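Local coordinates for hypothetical protein, IPT/TIG domain protein (Bacteroides ovatus, PDB 4HW6) that is of unknown function but probably serves as an auxiliary nutrient-binding protein, perhaps for carbohydrate, with an IPT/TIG domain joined to a six-bladed beta-propeller, at residues D139-N151 against I181-G193. Sequence-based numbering, arbitrary orientation. Where two conformers were deposited one is given.
Sequences DNIWRMMFDPNSN and IGQCADVNFTLNG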
# COMPACT_ATOMS: atom_id res chain seq x y z
N ASP A 139 3.81 8.91 -16.52
CA ASP A 139 4.16 10.33 -16.42
C ASP A 139 3.97 10.91 -15.04
O ASP A 139 4.80 11.70 -14.59
CB ASP A 139 3.38 11.19 -17.43
CG ASP A 139 3.90 11.06 -18.84
OD1 ASP A 139 5.11 10.73 -19.07
OD2 ASP A 139 3.09 11.33 -19.75
N ASN A 140 2.89 10.56 -14.35
CA ASN A 140 2.57 11.21 -13.08
C ASN A 140 1.61 10.37 -12.26
O ASN A 140 0.40 10.34 -12.54
CB ASN A 140 1.96 12.58 -13.36
CG ASN A 140 1.81 13.44 -12.11
OD1 ASN A 140 2.15 13.02 -11.01
ND2 ASN A 140 1.31 14.66 -12.29
N ILE A 141 2.14 9.72 -11.24
CA ILE A 141 1.33 8.85 -10.40
C ILE A 141 0.93 9.66 -9.14
O ILE A 141 1.54 9.56 -8.08
CB ILE A 141 2.08 7.54 -10.04
CG1 ILE A 141 2.75 6.90 -11.27
CG2 ILE A 141 1.10 6.54 -9.43
CD1 ILE A 141 3.83 5.89 -10.90
N TRP A 142 -0.11 10.47 -9.27
CA TRP A 142 -0.33 11.58 -8.37
C TRP A 142 -1.11 11.18 -7.11
O TRP A 142 -0.70 11.49 -5.99
CB TRP A 142 -1.01 12.74 -9.13
CG TRP A 142 -1.33 13.91 -8.27
CD1 TRP A 142 -2.57 14.36 -7.95
CD2 TRP A 142 -0.40 14.78 -7.62
NE1 TRP A 142 -2.48 15.45 -7.13
CE2 TRP A 142 -1.16 15.73 -6.90
CE3 TRP A 142 0.99 14.85 -7.58
CZ2 TRP A 142 -0.57 16.74 -6.15
CZ3 TRP A 142 1.58 15.86 -6.83
CH2 TRP A 142 0.80 16.78 -6.11
N ARG A 143 -2.27 10.55 -7.29
CA ARG A 143 -3.07 10.03 -6.18
C ARG A 143 -3.71 8.72 -6.61
O ARG A 143 -4.33 8.65 -7.68
CB ARG A 143 -4.20 10.98 -5.78
CG ARG A 143 -3.77 12.36 -5.31
CD ARG A 143 -3.12 12.31 -3.94
NE ARG A 143 -2.74 13.65 -3.47
CZ ARG A 143 -1.52 14.20 -3.53
NH1 ARG A 143 -0.50 13.57 -4.08
NH2 ARG A 143 -1.33 15.42 -3.03
N MSE A 144 -3.58 7.69 -5.77
CA MSE A 144 -4.12 6.35 -6.03
C MSE A 144 -5.34 6.03 -5.20
O MSE A 144 -5.49 6.52 -4.07
CB MSE A 144 -3.10 5.26 -5.62
CG MSE A 144 -1.93 5.16 -6.44
SE MSE A 144 -0.72 3.87 -5.55
CE MSE A 144 0.48 3.79 -7.06
N MSE A 145 -6.19 5.16 -5.74
CA MSE A 145 -7.33 4.64 -4.98
C MSE A 145 -7.82 3.31 -5.57
O MSE A 145 -8.06 3.19 -6.77
CB MSE A 145 -8.43 5.70 -5.05
CG MSE A 145 -9.72 5.36 -4.43
SE MSE A 145 -9.76 5.64 -2.53
CE MSE A 145 -8.30 6.87 -2.24
N PHE A 146 -7.99 2.31 -4.71
CA PHE A 146 -8.68 1.10 -5.11
C PHE A 146 -10.19 1.38 -5.20
O PHE A 146 -10.75 2.11 -4.37
CB PHE A 146 -8.45 -0.04 -4.08
CG PHE A 146 -7.19 -0.83 -4.31
CD1 PHE A 146 -7.13 -1.78 -5.31
CD2 PHE A 146 -6.08 -0.68 -3.48
CE1 PHE A 146 -5.99 -2.53 -5.53
CE2 PHE A 146 -4.94 -1.44 -3.69
CZ PHE A 146 -4.90 -2.35 -4.72
N ASP A 147 -10.85 0.77 -6.18
CA ASP A 147 -12.31 0.70 -6.22
C ASP A 147 -12.75 -0.18 -5.05
O ASP A 147 -12.39 -1.35 -5.00
CB ASP A 147 -12.77 0.15 -7.56
CG ASP A 147 -14.27 -0.08 -7.65
OD1 ASP A 147 -15.01 0.01 -6.64
OD2 ASP A 147 -14.71 -0.36 -8.78
N PRO A 148 -13.51 0.38 -4.09
CA PRO A 148 -13.87 -0.40 -2.89
C PRO A 148 -14.80 -1.61 -3.13
O PRO A 148 -14.93 -2.46 -2.24
CB PRO A 148 -14.55 0.63 -1.99
CG PRO A 148 -15.14 1.61 -2.95
CD PRO A 148 -14.12 1.73 -4.06
N ASN A 149 -15.42 -1.68 -4.31
CA ASN A 149 -16.26 -2.82 -4.67
C ASN A 149 -15.59 -3.83 -5.60
O ASN A 149 -16.28 -4.70 -6.14
CB ASN A 149 -17.55 -2.31 -5.29
CG ASN A 149 -18.38 -1.52 -4.30
OD1 ASN A 149 -18.58 -0.32 -4.46
ND2 ASN A 149 -18.81 -2.19 -3.25
N SER A 150 -14.27 -3.72 -5.76
CA SER A 150 -13.48 -4.52 -6.71
C SER A 150 -12.66 -5.62 -6.02
O SER A 150 -11.95 -6.35 -6.70
CB SER A 150 -12.51 -3.61 -7.52
OG SER A 150 -11.32 -3.20 -6.80
N ASN A 151 -12.73 -5.70 -4.68
CA ASN A 151 -11.91 -6.66 -3.92
C ASN A 151 -10.41 -6.62 -4.31
O ASN A 151 -9.77 -7.65 -4.55
CB ASN A 151 -12.45 -8.08 -4.07
CG ASN A 151 -11.80 -9.07 -3.12
OD1 ASN A 151 -11.51 -8.74 -1.97
ND2 ASN A 151 -11.54 -10.27 -3.61
N ILE A 181 -10.89 15.65 -18.52
CA ILE A 181 -10.64 16.58 -17.45
C ILE A 181 -9.18 17.01 -17.57
O ILE A 181 -8.29 16.16 -17.61
CB ILE A 181 -10.87 15.88 -16.09
CG1 ILE A 181 -12.35 15.51 -15.92
CG2 ILE A 181 -10.38 16.74 -14.92
CD1 ILE A 181 -12.65 14.61 -14.73
N GLY A 182 -8.93 18.31 -17.62
CA GLY A 182 -7.58 18.83 -17.86
C GLY A 182 -6.58 18.65 -16.75
O GLY A 182 -5.39 18.51 -17.01
N GLN A 183 -7.04 18.67 -15.50
CA GLN A 183 -6.10 18.59 -14.36
C GLN A 183 -6.71 17.81 -13.22
O GLN A 183 -7.35 18.36 -12.33
CB GLN A 183 -5.65 19.98 -13.93
CG GLN A 183 -4.41 19.95 -13.03
CD GLN A 183 -3.69 21.29 -13.00
OE1 GLN A 183 -4.28 22.33 -12.66
NE2 GLN A 183 -2.44 21.29 -13.37
N CYS A 184 -6.51 16.49 -13.26
CA CYS A 184 -7.15 15.60 -12.30
C CYS A 184 -6.35 15.59 -11.01
O CYS A 184 -5.24 15.03 -10.97
CB CYS A 184 -7.25 14.17 -12.83
SG CYS A 184 -8.31 13.97 -14.27
N ALA A 185 -6.90 16.22 -9.97
CA ALA A 185 -6.15 16.45 -8.72
C ALA A 185 -6.33 15.39 -7.65
O ALA A 185 -5.48 15.26 -6.76
CB ALA A 185 -6.53 17.82 -8.15
N ASP A 186 -7.45 14.67 -7.66
CA ASP A 186 -7.72 13.64 -6.67
C ASP A 186 -8.83 12.71 -7.18
O ASP A 186 -9.56 13.05 -8.11
CB ASP A 186 -8.10 14.28 -5.31
CG ASP A 186 -7.94 13.30 -4.11
OD1 ASP A 186 -7.35 12.19 -4.27
OD2 ASP A 186 -8.37 13.67 -2.97
N VAL A 187 -8.92 11.54 -6.57
CA VAL A 187 -9.92 10.53 -6.94
C VAL A 187 -10.38 9.86 -5.65
O VAL A 187 -9.59 9.65 -4.73
CB VAL A 187 -9.38 9.49 -7.96
CG1 VAL A 187 -8.10 8.80 -7.46
CG2 VAL A 187 -10.46 8.48 -8.32
N ASN A 188 -11.67 9.58 -5.57
CA ASN A 188 -12.24 8.84 -4.46
C ASN A 188 -13.50 8.15 -4.96
O ASN A 188 -13.80 8.22 -6.15
CB ASN A 188 -12.52 9.77 -3.27
CG ASN A 188 -12.41 9.07 -1.94
OD1 ASN A 188 -12.79 7.89 -1.78
ND2 ASN A 188 -11.89 9.79 -0.95
N PHE A 189 -14.22 7.48 -4.07
CA PHE A 189 -15.48 6.84 -4.40
C PHE A 189 -16.55 7.21 -3.39
O PHE A 189 -16.29 7.31 -2.17
CB PHE A 189 -15.30 5.32 -4.45
CG PHE A 189 -14.44 4.86 -5.59
CD1 PHE A 189 -13.07 4.89 -5.50
CD2 PHE A 189 -15.00 4.39 -6.76
CE1 PHE A 189 -12.29 4.51 -6.58
CE2 PHE A 189 -14.22 4.00 -7.82
CZ PHE A 189 -12.86 4.05 -7.73
N THR A 190 -17.76 7.39 -3.89
CA THR A 190 -18.89 7.71 -3.03
C THR A 190 -19.34 6.43 -2.30
O THR A 190 -18.87 5.33 -2.59
CB THR A 190 -20.06 8.29 -3.83
OG1 THR A 190 -20.63 7.28 -4.68
CG2 THR A 190 -19.64 9.50 -4.67
N LEU A 191 -20.27 6.58 -1.35
CA LEU A 191 -20.82 5.42 -0.64
C LEU A 191 -21.57 4.49 -1.60
O LEU A 191 -21.66 3.29 -1.33
CB LEU A 191 -21.72 5.86 0.51
CG LEU A 191 -21.03 6.65 1.63
CD1 LEU A 191 -22.00 6.86 2.79
CD2 LEU A 191 -19.73 5.98 2.09
N ASN A 192 -22.08 5.02 -2.71
CA ASN A 192 -22.75 4.17 -3.70
C ASN A 192 -21.75 3.51 -4.66
O ASN A 192 -22.13 2.69 -5.48
CB ASN A 192 -23.83 4.96 -4.43
CG ASN A 192 -25.04 5.24 -3.54
OD1 ASN A 192 -25.32 4.50 -2.60
ND2 ASN A 192 -25.76 6.32 -3.83
N GLY A 193 -20.47 3.85 -4.54
CA GLY A 193 -19.42 3.25 -5.34
C GLY A 193 -19.15 4.00 -6.63
O GLY A 193 -18.41 3.51 -7.47
O HOH W 1 -17.57 0.98 -6.97
O HOH W 2 -20.39 0.95 -2.73
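F189 packs under the turn that follows strand 143-146. P148 CD sits over one face of its ring, 3.8 Å from the centroid, and D147 CA lies over the same face, a pair of CH-pi contacts offset toward the rim. M145 comes in at the ring edge instead: with its CG anti to the backbone N (chi1 176°), that methylene lies in the ring plane, 3.5 Å from F189 CE1, and the bend at chi2 carries the selenium of this selenomethionine (SE) to N188 OD1. With an alanine in place of F189, P148 and D147 would probably lose the surface they rest on and M145 CG its neighbour. Next along, V187 CG1 touches M145 CB at 3.9 Å. The two strands run nearly parallel, 15° apart with axes 6.6 Å from each other, yet no backbone hydrogen bond joins them: 143-146 and 184-189 are edge strands of two consecutive blades of the propeller, probably the innermost of each, and side chains fill the interface.

At the far end, W142 NE1 gives a weak, bent bond to A185 O (3.0 Å) near the indole plane. R143 bends at chi2 (-71°), bringing NH1 over the centre of the indole face, and NH1 also donates to W142 O and to N338 OD1. D186 OD1, which takes a weak bond from V187 N, rests against the aliphatic CB and CG of R143, while OD2 accepts from C233 N and T232 OG1.

Beyond F189, two turns meet through water. D147 OD1, which accepts from N149 N in an Asx turn, shares one water with G193 O; another bridges N149 OD1 (2.8 Å) to L191 O.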